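Local coordinates for protein CD1-2 antigen (Gallus gallus, PDB 3DBX) that probably presents lipid antigens at the cell surface, as related CD1 molecules do, and here carries a palmitic acid between the helices of its groove, at residues S25-T30 / N79-M84; Y17-G22 / V75-T80; A91-P96 / T142-V147; P39-D44 / W48-C53. All coordinates share one frame; numbering follows the deposited sequence.

From the N terminus, strand 12-21 opens contact 2 and the next strand, 27-35, opens contact 1. The chain then makes the tight hairpin of contact 4 (39-44 with 48-53), nested inside the loops of both earlier contacts. Helix 77-89 closes them: contact 2 at 75-80, then contact 1 at 79-84. The two loops overlap and end on the same stretch, the contacts sharing Asn79 and Thr80, with contact centres about 4 Å apart. Contact 3 follows in series, from 91-96 to 142-147. Contacts 1 and 2 tie the sheet to helix 77-89, contact 3 ties the loop after that helix to helix 143-154, and contact 4 pairs strands at the sheet edge.

Contact 1: S25-T30 / N79-M84; sequences SSTELT and NTIRFM. With PLM (palmitic acid), chain F.
This is a small, largely apolar contact between sheet and helix, in which Thr27 and Leu29 meet Ile81 on the sheet-facing side of helix 77-89, with Leu29 in strand 27-35. Ile81 does all the touching on the helix side, and its two branches divide the work. With CG1 anti to the carbonyl carbon (chi1 -71°), the longer arm runs to Leu29, where Ile81 CD1 sits 3.5 Å from Leu29 CD1 and also lies against the other methyl. The short branch goes to the threonine: Ile81 CG2 is 3.6 Å from Thr27 OG1. The hydroxyl finds its polar partner in His85, one turn further along the helix, to which it is hydrogen-bonded. The indole of Trp48 touches both Leu29 and Ile81 and adds to the apolar cluster.

The helix turns other residues to the palmitic acid. Arg82 points away from the strand, and its bent chain brings NH1 to 2.9 Å from the lipid O1, which lies over one face of the guanidinium; a favourable charge interaction with the carboxyl end is likely. Phe83 meets the acyl chain obliquely, with CG 3.6 Å from the lipid C7, and its ring also packs on helix 143-154. A helix set on an antiparallel sheet, with lipid along its inner side, is the arrangement of the MHC-I-like groove in the CD1 family.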
# COMPACT_ATOMS: atom_id res chain seq x y z
N SER A 25 9.65 -18.74 21.38
CA SER A 25 9.56 -17.57 22.26
C SER A 25 9.50 -16.21 21.56
O SER A 25 9.56 -15.17 22.22
CB SER A 25 10.72 -17.58 23.28
OG SER A 25 11.91 -18.14 22.73
N SER A 26 9.36 -16.20 20.24
CA SER A 26 9.43 -14.94 19.51
C SER A 26 8.26 -14.66 18.54
O SER A 26 7.97 -15.44 17.63
CB SER A 26 10.79 -14.78 18.81
OG SER A 26 10.93 -13.50 18.21
N THR A 27 7.60 -13.53 18.77
CA THR A 27 6.65 -12.98 17.82
C THR A 27 7.07 -11.56 17.54
O THR A 27 7.39 -10.79 18.46
CB THR A 27 5.19 -12.96 18.37
OG1 THR A 27 4.90 -14.19 19.03
CG2 THR A 27 4.21 -12.76 17.23
N GLU A 28 7.05 -11.20 16.26
CA GLU A 28 7.20 -9.83 15.85
C GLU A 28 5.89 -9.42 15.20
O GLU A 28 5.36 -10.12 14.33
CB GLU A 28 8.39 -9.68 14.89
N LEU A 29 5.33 -8.31 15.62
CA LEU A 29 4.05 -7.92 15.03
C LEU A 29 4.12 -6.63 14.26
O LEU A 29 4.84 -5.71 14.63
CB LEU A 29 2.97 -7.80 16.10
CG LEU A 29 2.52 -8.99 16.96
CD1 LEU A 29 1.59 -8.45 18.03
CD2 LEU A 29 1.79 -10.02 16.13
N THR A 30 3.33 -6.55 13.20
CA THR A 30 2.97 -5.27 12.59
C THR A 30 1.48 -5.30 12.33
O THR A 30 0.89 -6.37 12.14
CB THR A 30 3.72 -5.03 11.24
OG1 THR A 30 3.38 -6.08 10.33
CG2 THR A 30 5.22 -5.03 11.45
N ASN A 79 -4.94 -13.15 21.72
CA ASN A 79 -5.46 -14.50 21.43
C ASN A 79 -5.02 -15.00 20.07
O ASN A 79 -4.63 -16.16 19.94
CB ASN A 79 -6.98 -14.55 21.55
CG ASN A 79 -7.46 -14.84 22.98
OD1 ASN A 79 -6.89 -15.67 23.70
ND2 ASN A 79 -8.52 -14.16 23.38
N THR A 80 -5.08 -14.14 19.06
CA THR A 80 -4.63 -14.49 17.69
C THR A 80 -3.18 -15.01 17.62
O THR A 80 -2.91 -16.01 16.96
CB THR A 80 -4.81 -13.32 16.69
OG1 THR A 80 -6.14 -12.81 16.79
CG2 THR A 80 -4.56 -13.79 15.27
N ILE A 81 -2.25 -14.31 18.27
CA ILE A 81 -0.86 -14.75 18.37
C ILE A 81 -0.78 -16.17 18.92
O ILE A 81 -0.14 -17.02 18.33
CB ILE A 81 -0.02 -13.80 19.25
CG1 ILE A 81 0.19 -12.47 18.55
CG2 ILE A 81 1.33 -14.45 19.65
CD1 ILE A 81 0.30 -11.35 19.51
N ARG A 82 -1.45 -16.42 20.04
CA ARG A 82 -1.45 -17.76 20.62
C ARG A 82 -2.18 -18.78 19.75
O ARG A 82 -1.75 -19.91 19.64
CB ARG A 82 -2.02 -17.75 22.05
CG ARG A 82 -1.75 -19.05 22.81
CD ARG A 82 -1.86 -18.89 24.33
NE ARG A 82 -2.97 -18.00 24.68
CZ ARG A 82 -4.24 -18.39 24.77
NH1 ARG A 82 -4.56 -19.66 24.53
NH2 ARG A 82 -5.18 -17.50 25.09
N PHE A 83 -3.27 -18.38 19.09
CA PHE A 83 -3.93 -19.25 18.13
C PHE A 83 -3.01 -19.63 16.97
O PHE A 83 -3.07 -20.76 16.48
CB PHE A 83 -5.19 -18.59 17.58
CG PHE A 83 -5.97 -19.47 16.65
CD1 PHE A 83 -6.69 -20.57 17.13
CD2 PHE A 83 -5.98 -19.21 15.27
CE1 PHE A 83 -7.40 -21.39 16.26
CE2 PHE A 83 -6.68 -20.03 14.40
CZ PHE A 83 -7.40 -21.12 14.89
N MET A 84 -2.18 -18.69 16.51
CA MET A 84 -1.26 -18.97 15.40
C MET A 84 -0.09 -19.87 15.81
O MET A 84 0.24 -20.81 15.09
CB MET A 84 -0.78 -17.69 14.72
CG MET A 84 -1.89 -16.86 14.03
SD MET A 84 -2.98 -17.77 12.90
CE MET A 84 -4.16 -16.48 12.48
C1 PLM F . -6.60 -20.17 21.49
O1 PLM F . -5.62 -19.48 21.86
O2 PLM F . -6.43 -21.40 21.32
C2 PLM F . -7.96 -19.55 21.24
C3 PLM F . -7.85 -18.05 20.94
C4 PLM F . -9.18 -17.45 20.50
C5 PLM F . -9.36 -17.47 18.98
C6 PLM F . -8.71 -16.28 18.26
C7 PLM F . -8.16 -16.67 16.89
C8 PLM F . -9.04 -16.15 15.77
C9 PLM F . -8.20 -15.71 14.57
CA PLM F . -9.12 -15.12 13.51
CB PLM F . -8.50 -13.92 12.80
CC PLM F . -8.93 -12.59 13.42
CD PLM F . -10.11 -11.97 12.68
CE PLM F . -10.76 -10.95 13.58
CF PLM F . -10.99 -9.62 12.86
CG PLM F . -10.85 -8.45 13.83

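Contact 2: Y17-G22 / V75-T80; sequences YTLLLG and VGIRNT. With PLM (palmitic acid), chain F.
Tyr17 and Leu19, two residues apart on strand 12-21, face the first turn of helix 77-89 at Ile77 and Thr80, with CA atoms 8.9 Å apart for Tyr17 and Ile77 and 9.0 Å apart for Leu19 and Thr80. Such a spacing leaves the meeting almost wholly to side chains. Ile77 sends one methyl to both: with CG1 anti to the backbone N (chi1 -162°), CD1 lands 3.8 Å from Leu19 CD1 and 3.9 Å from Tyr17 CD1. The leucine and isoleucine run past each other in opposite directions, while the tyrosine ring takes the methyl at an oblique angle. The other leucine branch crosses Thr80 at about a right angle, Leu19 CD2 lying 3.9 Å from Thr80 CG2.

Thr80 has its methyl at the strand and its hydroxyl turned back into its own helix. OG1 donates to Gly76 O at 2.7 Å, from above the carbonyl plane, and Thr80 N bonds to the same oxygen, so the carbonyl of the N-cap residue is gripped twice. Just before it, Val75 turns to the palmitic acid, its CB 3.8 Å from the lipid CE, and also packs on helix 156-180. With the Thr80 hydroxyl spent inside the helix, the surface that Ile77 and Thr80 offer the strand is hydrocarbon, so the two segments are held together by apolar packing, while the lipid is met by Val75 and Asn79.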
# COMPACT_ATOMS: atom_id res chain seq x y z
N TYR A 17 -2.73 -7.23 9.38
CA TYR A 17 -1.89 -7.70 10.49
C TYR A 17 -0.91 -8.75 9.99
O TYR A 17 -1.31 -9.62 9.24
CB TYR A 17 -2.73 -8.35 11.58
CG TYR A 17 -3.34 -7.36 12.54
CD1 TYR A 17 -2.76 -7.10 13.76
CD2 TYR A 17 -4.48 -6.65 12.19
CE1 TYR A 17 -3.32 -6.16 14.66
CE2 TYR A 17 -5.05 -5.70 13.08
CZ TYR A 17 -4.45 -5.47 14.30
OH TYR A 17 -5.02 -4.55 15.18
N THR A 18 0.34 -8.65 10.44
CA THR A 18 1.42 -9.62 10.13
C THR A 18 2.00 -10.13 11.45
O THR A 18 2.40 -9.35 12.34
CB THR A 18 2.52 -8.98 9.30
OG1 THR A 18 1.95 -8.48 8.08
CG2 THR A 18 3.63 -9.96 8.97
N LEU A 19 1.96 -11.45 11.59
CA LEU A 19 2.46 -12.13 12.76
C LEU A 19 3.63 -12.97 12.27
O LEU A 19 3.41 -13.96 11.60
CB LEU A 19 1.35 -13.01 13.36
CG LEU A 19 0.27 -12.34 14.21
CD1 LEU A 19 -0.49 -11.28 13.39
CD2 LEU A 19 -0.70 -13.32 14.79
N LEU A 20 4.84 -12.51 12.55
CA LEU A 20 6.06 -13.22 12.19
C LEU A 20 6.53 -14.00 13.40
O LEU A 20 7.02 -13.43 14.39
CB LEU A 20 7.16 -12.28 11.68
CG LEU A 20 8.59 -12.85 11.53
CD1 LEU A 20 8.68 -14.23 10.82
CD2 LEU A 20 9.47 -11.81 10.84
N LEU A 21 6.36 -15.30 13.30
CA LEU A 21 6.64 -16.21 14.37
C LEU A 21 8.05 -16.77 14.17
O LEU A 21 8.24 -17.81 13.54
CB LEU A 21 5.56 -17.30 14.38
CG LEU A 21 4.23 -17.08 15.11
CD1 LEU A 21 3.64 -15.70 14.93
CD2 LEU A 21 3.21 -18.18 14.78
N GLY A 22 9.03 -16.04 14.71
CA GLY A 22 10.46 -16.37 14.63
C GLY A 22 10.85 -17.72 15.16
O GLY A 22 11.18 -18.61 14.38
N VAL A 75 -11.07 -12.36 19.55
CA VAL A 75 -10.43 -12.33 18.23
C VAL A 75 -9.29 -11.31 18.20
O VAL A 75 -8.76 -10.99 17.14
CB VAL A 75 -11.46 -12.06 17.10
CG1 VAL A 75 -12.61 -13.07 17.15
CG2 VAL A 75 -12.01 -10.64 17.19
N GLY A 76 -8.91 -10.83 19.38
CA GLY A 76 -7.88 -9.81 19.54
C GLY A 76 -6.49 -10.38 19.31
O GLY A 76 -6.33 -11.59 19.18
N ILE A 77 -5.50 -9.49 19.24
CA ILE A 77 -4.14 -9.88 18.83
C ILE A 77 -3.50 -10.86 19.80
O ILE A 77 -2.92 -11.87 19.40
CB ILE A 77 -3.26 -8.61 18.51
CG1 ILE A 77 -2.02 -8.98 17.67
CG2 ILE A 77 -2.93 -7.80 19.78
CD1 ILE A 77 -2.30 -9.89 16.48
N ARG A 78 -3.69 -10.62 21.09
CA ARG A 78 -3.17 -11.49 22.13
C ARG A 78 -3.65 -12.96 22.01
O ARG A 78 -2.86 -13.90 22.18
CB ARG A 78 -3.44 -10.88 23.52
CG ARG A 78 -2.47 -9.74 23.84
CD ARG A 78 -3.06 -8.69 24.77
NE ARG A 78 -2.11 -7.59 25.00
CZ ARG A 78 -1.97 -6.51 24.23
NH1 ARG A 78 -2.73 -6.33 23.14
NH2 ARG A 78 -1.07 -5.58 24.55
N ASN A 79 -4.94 -13.15 21.72
CA ASN A 79 -5.46 -14.50 21.43
C ASN A 79 -5.02 -15.00 20.07
O ASN A 79 -4.63 -16.16 19.94
CB ASN A 79 -6.98 -14.55 21.55
CG ASN A 79 -7.46 -14.84 22.98
OD1 ASN A 79 -6.89 -15.67 23.70
ND2 ASN A 79 -8.52 -14.16 23.38
N THR A 80 -5.08 -14.14 19.06
CA THR A 80 -4.63 -14.49 17.69
C THR A 80 -3.18 -15.01 17.62
O THR A 80 -2.91 -16.01 16.96
CB THR A 80 -4.81 -13.32 16.69
OG1 THR A 80 -6.14 -12.81 16.79
CG2 THR A 80 -4.56 -13.79 15.27
C1 PLM F . -6.60 -20.17 21.49
O1 PLM F . -5.62 -19.48 21.86
O2 PLM F . -6.43 -21.40 21.32
C2 PLM F . -7.96 -19.55 21.24
C3 PLM F . -7.85 -18.05 20.94
C4 PLM F . -9.18 -17.45 20.50
C5 PLM F . -9.36 -17.47 18.98
C6 PLM F . -8.71 -16.28 18.26
C7 PLM F . -8.16 -16.67 16.89
C8 PLM F . -9.04 -16.15 15.77
C9 PLM F . -8.20 -15.71 14.57
CA PLM F . -9.12 -15.12 13.51
CB PLM F . -8.50 -13.92 12.80
CC PLM F . -8.93 -12.59 13.42
CD PLM F . -10.11 -11.97 12.68
CE PLM F . -10.76 -10.95 13.58
CF PLM F . -10.99 -9.62 12.86
CG PLM F . -10.85 -8.45 13.83

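Contact 3: A91-P96 / T142-V147; sequences AGLDYP and TLLAKV
Ala91 meets Leu143 through a flat group, its own carbonyl, and no aromatic ring joins in: the oxygen Ala91 O is touched by the methyl Leu143 CD2 at 3.6 Å. The ring of Tyr95 in the same loop is turned to the neighbouring helix instead, meeting the His85 ring with planes at about 40° and hydrogen-bonding to it through OH.

The rest of the contact is aliphatic. The Ala91 methyl fits between two leucines in succession on helix 143-154, with CB 4.0 Å from Leu143 CD2 and 4.2 Å from Leu144 CD1. Leu144 has CG anti to its backbone N (chi1 173°), which carries its fork past the alanine to Leu93. There the two leucines meet at about a right angle, Leu93 CD1 lying 3.8 Å from Leu144 CD2 and reaching the other methyl as well. The backbones come close at the alanine, whose CA is 5.7 Å from the CA of Leu144.

One segment follows the end of helix 77-89, the other begins helix 143-154. Gly92, with positive phi, is the C-prime residue of a Schellman motif that finishes helix 77-89: Leu93 N reaches back to Thr88 O and Gly92 N to Ala89 O. Across from it, Thr142 occupies the N-cap of helix 143-154, without a capping bond from its side chain. Leu144 also packs on Met87 and on Leu126 of the sheet. The loop leaving one helix is thus set against the first turn of the other by a modest, partly buried patch of aliphatic contacts, with no polar bond or charge pair between the two segments.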
# COMPACT_ATOMS: atom_id res chain seq x y z
N ALA A 91 0.05 -28.71 13.71
CA ALA A 91 0.22 -29.09 12.32
C ALA A 91 1.61 -29.68 12.11
O ALA A 91 1.94 -30.15 11.01
CB ALA A 91 -0.01 -27.90 11.41
N GLY A 92 2.40 -29.64 13.19
CA GLY A 92 3.75 -30.22 13.22
C GLY A 92 4.74 -29.41 12.42
O GLY A 92 5.82 -29.90 12.07
N LEU A 93 4.37 -28.16 12.13
CA LEU A 93 5.16 -27.27 11.27
C LEU A 93 6.28 -26.60 12.06
O LEU A 93 6.21 -26.49 13.28
CB LEU A 93 4.27 -26.21 10.60
CG LEU A 93 3.12 -26.68 9.69
CD1 LEU A 93 2.40 -25.49 9.08
CD2 LEU A 93 3.58 -27.64 8.59
N ASP A 94 7.30 -26.16 11.35
CA ASP A 94 8.49 -25.58 11.98
C ASP A 94 8.58 -24.06 11.75
O ASP A 94 8.20 -23.59 10.68
CB ASP A 94 9.74 -26.27 11.46
CG ASP A 94 9.74 -26.41 9.93
OD1 ASP A 94 10.03 -25.43 9.23
OD2 ASP A 94 9.45 -27.52 9.44
N TYR A 95 9.11 -23.34 12.73
CA TYR A 95 9.46 -21.91 12.63
C TYR A 95 10.65 -21.64 11.67
O TYR A 95 11.48 -22.53 11.47
CB TYR A 95 9.78 -21.35 14.03
CG TYR A 95 8.65 -21.46 15.06
CD1 TYR A 95 7.80 -20.38 15.31
CD2 TYR A 95 8.44 -22.63 15.77
CE1 TYR A 95 6.77 -20.47 16.27
CE2 TYR A 95 7.41 -22.74 16.72
CZ TYR A 95 6.58 -21.65 16.95
OH TYR A 95 5.58 -21.78 17.89
N PRO A 96 10.74 -20.43 11.07
CA PRO A 96 9.80 -19.30 11.14
C PRO A 96 8.54 -19.57 10.35
O PRO A 96 8.55 -20.35 9.39
CB PRO A 96 10.58 -18.12 10.51
CG PRO A 96 12.03 -18.63 10.33
CD PRO A 96 11.90 -20.11 10.21
N THR A 142 -4.16 -28.43 2.11
CA THR A 142 -3.32 -29.17 3.09
C THR A 142 -3.85 -29.16 4.56
O THR A 142 -4.94 -28.64 4.83
CB THR A 142 -1.83 -28.72 3.02
OG1 THR A 142 -1.02 -29.64 3.76
CG2 THR A 142 -1.64 -27.29 3.55
N LEU A 143 -3.07 -29.75 5.47
CA LEU A 143 -3.45 -29.94 6.89
C LEU A 143 -3.64 -28.63 7.66
O LEU A 143 -4.64 -28.47 8.36
CB LEU A 143 -2.42 -30.80 7.62
CG LEU A 143 -2.54 -30.99 9.14
CD1 LEU A 143 -3.53 -32.10 9.51
CD2 LEU A 143 -1.17 -31.29 9.73
N LEU A 144 -2.67 -27.71 7.55
CA LEU A 144 -2.75 -26.46 8.29
C LEU A 144 -4.03 -25.72 7.92
O LEU A 144 -4.67 -25.12 8.79
CB LEU A 144 -1.52 -25.57 8.04
CG LEU A 144 -1.51 -24.15 8.62
CD1 LEU A 144 -1.26 -24.14 10.12
CD2 LEU A 144 -0.48 -23.29 7.91
N ALA A 145 -4.40 -25.79 6.64
CA ALA A 145 -5.65 -25.20 6.17
C ALA A 145 -6.88 -25.91 6.72
O ALA A 145 -7.87 -25.27 7.05
CB ALA A 145 -5.69 -25.18 4.65
N LYS A 146 -6.82 -27.24 6.82
CA LYS A 146 -7.93 -28.05 7.31
C LYS A 146 -8.14 -27.87 8.81
O LYS A 146 -9.27 -27.80 9.28
CB LYS A 146 -7.70 -29.54 6.96
CG LYS A 146 -8.78 -30.50 7.42
CD LYS A 146 -8.39 -31.95 7.13
CE LYS A 146 -9.32 -32.95 7.83
NZ LYS A 146 -8.86 -34.35 7.68
N VAL A 147 -7.03 -27.79 9.55
CA VAL A 147 -7.04 -27.66 11.01
C VAL A 147 -7.55 -26.27 11.44
O VAL A 147 -8.45 -26.18 12.28
CB VAL A 147 -5.62 -27.94 11.61
CG1 VAL A 147 -5.55 -27.51 13.06
CG2 VAL A 147 -5.26 -29.42 11.48

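Contact 4: P39-D44 / W48-C53; sequences PIMVLD and WNLNIC. With NAG (2-acetamido-2-deoxy-beta-D-glucopyranose), chain D.
Met41, Val42 and Leu43 pair antiparallel with Ile52, Asn51 and Leu50 in a beta hairpin whose strand axes approach to 4.4 Å at 145°. Val42 and Asn51 form the hydrogen-bonded pair, each N bonding to the other's O at 2.8 Å. Cys53 N to Ile40 O extends the pairing at one end; at the other, Asp44 N to Asn49 O is nearly straight (177°), and Trp48 N closes the turn on Asp44 O, which also lies at the edge of the indole. Pro39 O, buried against Cys53 CB at 3.4 Å, has no polar partner in the model.

On one face Met41 and Ile52 run side by side, with Met41 CG 4.0 Å from Ile52 CG1, and the Met41 CB also leans on a Leu50 methyl. Leu43, its CG anti to the backbone N (chi1 -177°), extends toward the turn, where CD1 lies 3.4 Å from Trp48 O. The opposite face carries the sugar. Asn51 ND2 is covalently joined to C1 of the N-acetylglucosamine, and Asp44 OD1 accepts from the sugar N2 at 3.0 Å. Val42 CG1 lies 3.7 Å from the acetamide methyl C8. Asp44 OD2 binds Thr47, so one carboxylate bonds to both turn and sugar, which probably restrains the first glycan residue.

Strand 50-52 is outermost on this side of the sheet; strand 38-43 lies between it and strand 27-35, and its pairing with the latter contains a classic bulge, Ile40 and Met41 both facing Ala33. Helix 66-71 packs through Leu70 over Met41 and Leu50, and Trp48 reaches Arg78 on helix 77-89.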
# COMPACT_ATOMS: atom_id res chain seq x y z
N PRO A 39 -4.11 6.10 7.34
CA PRO A 39 -3.78 5.29 8.51
C PRO A 39 -4.43 5.89 9.75
O PRO A 39 -4.24 7.07 10.03
CB PRO A 39 -2.27 5.43 8.60
CG PRO A 39 -1.84 5.75 7.17
CD PRO A 39 -2.89 6.71 6.75
N ILE A 40 -5.24 5.10 10.45
CA ILE A 40 -6.01 5.56 11.63
C ILE A 40 -5.28 5.13 12.90
O ILE A 40 -5.18 5.90 13.87
CB ILE A 40 -7.48 4.97 11.60
CG1 ILE A 40 -8.28 5.61 10.48
CG2 ILE A 40 -8.22 5.22 12.87
CD1 ILE A 40 -8.02 7.07 10.32
N MET A 41 -4.76 3.90 12.87
CA MET A 41 -4.12 3.26 14.01
C MET A 41 -2.99 2.41 13.48
O MET A 41 -3.11 1.82 12.41
CB MET A 41 -5.11 2.37 14.77
CG MET A 41 -6.05 3.12 15.66
SD MET A 41 -7.16 2.09 16.65
CE MET A 41 -8.10 1.25 15.38
N VAL A 42 -1.90 2.36 14.21
CA VAL A 42 -0.81 1.46 13.84
C VAL A 42 -0.38 0.71 15.09
O VAL A 42 -0.26 1.28 16.17
CB VAL A 42 0.35 2.26 13.15
CG1 VAL A 42 1.70 1.58 13.28
CG2 VAL A 42 0.02 2.45 11.67
N LEU A 43 -0.17 -0.59 14.96
CA LEU A 43 0.23 -1.37 16.10
C LEU A 43 1.70 -1.07 16.39
O LEU A 43 2.52 -1.08 15.46
CB LEU A 43 -0.02 -2.86 15.82
CG LEU A 43 0.28 -3.86 16.94
CD1 LEU A 43 -0.82 -3.80 17.95
CD2 LEU A 43 0.44 -5.30 16.43
N ASP A 44 2.06 -0.77 17.64
CA ASP A 44 3.48 -0.59 17.95
C ASP A 44 4.13 -1.95 18.18
O ASP A 44 3.69 -2.68 19.06
CB ASP A 44 3.74 0.33 19.15
CG ASP A 44 5.23 0.54 19.40
OD1 ASP A 44 5.90 1.20 18.58
OD2 ASP A 44 5.76 0.02 20.41
N TRP A 48 2.89 -3.56 21.54
CA TRP A 48 1.61 -4.12 21.05
C TRP A 48 0.38 -3.29 21.38
O TRP A 48 -0.76 -3.79 21.32
CB TRP A 48 1.37 -5.56 21.49
CG TRP A 48 2.39 -6.57 21.07
CD1 TRP A 48 3.44 -6.39 20.22
CD2 TRP A 48 2.41 -7.94 21.46
NE1 TRP A 48 4.14 -7.56 20.08
CE2 TRP A 48 3.53 -8.53 20.83
CE3 TRP A 48 1.60 -8.73 22.28
CZ2 TRP A 48 3.85 -9.88 21.00
CZ3 TRP A 48 1.93 -10.06 22.46
CH2 TRP A 48 3.05 -10.62 21.83
N ASN A 49 0.59 -2.03 21.72
CA ASN A 49 -0.53 -1.12 21.88
C ASN A 49 -0.85 -0.48 20.52
O ASN A 49 0.01 -0.43 19.63
CB ASN A 49 -0.27 -0.10 23.00
CG ASN A 49 -0.08 -0.78 24.39
OD1 ASN A 49 -0.94 -1.56 24.85
ND2 ASN A 49 1.04 -0.47 25.06
N LEU A 50 -2.10 -0.04 20.35
CA LEU A 50 -2.52 0.64 19.13
C LEU A 50 -2.23 2.12 19.22
O LEU A 50 -2.87 2.84 19.99
CB LEU A 50 -4.01 0.38 18.87
CG LEU A 50 -4.20 -0.98 18.17
CD1 LEU A 50 -5.53 -1.61 18.50
CD2 LEU A 50 -4.03 -0.86 16.67
N ASN A 51 -1.21 2.57 18.48
CA ASN A 51 -0.93 3.99 18.31
C ASN A 51 -2.04 4.61 17.46
O ASN A 51 -2.43 4.03 16.45
CB ASN A 51 0.43 4.23 17.64
CG ASN A 51 1.60 4.19 18.61
OD1 ASN A 51 1.54 3.54 19.66
ND2 ASN A 51 2.71 4.91 18.23
N ILE A 52 -2.56 5.76 17.88
CA ILE A 52 -3.48 6.56 17.07
C ILE A 52 -2.72 7.62 16.24
O ILE A 52 -1.94 8.40 16.80
CB ILE A 52 -4.55 7.19 17.95
CG1 ILE A 52 -5.64 6.15 18.22
CG2 ILE A 52 -5.16 8.38 17.27
CD1 ILE A 52 -5.94 5.97 19.67
N CYS A 53 -2.97 7.64 14.93
CA CYS A 53 -2.14 8.37 13.97
C CYS A 53 -2.60 9.78 13.68
O CYS A 53 -1.84 10.58 13.12
CB CYS A 53 -2.09 7.62 12.64
SG CYS A 53 -1.53 5.91 12.71
C1 NAG D . 3.99 4.75 18.91
C2 NAG D . 5.16 4.76 17.89
C3 NAG D . 6.53 4.82 18.57
C4 NAG D . 6.61 6.00 19.55
C5 NAG D . 5.41 5.98 20.51
C6 NAG D . 5.33 7.29 21.29
C7 NAG D . 4.38 3.45 15.91
C8 NAG D . 4.86 2.44 14.90
N2 NAG D . 5.16 3.61 16.99
O3 NAG D . 7.56 4.89 17.60
O4 NAG D . 7.85 6.00 20.25
O5 NAG D . 4.16 5.81 19.85
O6 NAG D . 4.64 7.12 22.51
O7 NAG D . 3.32 4.06 15.72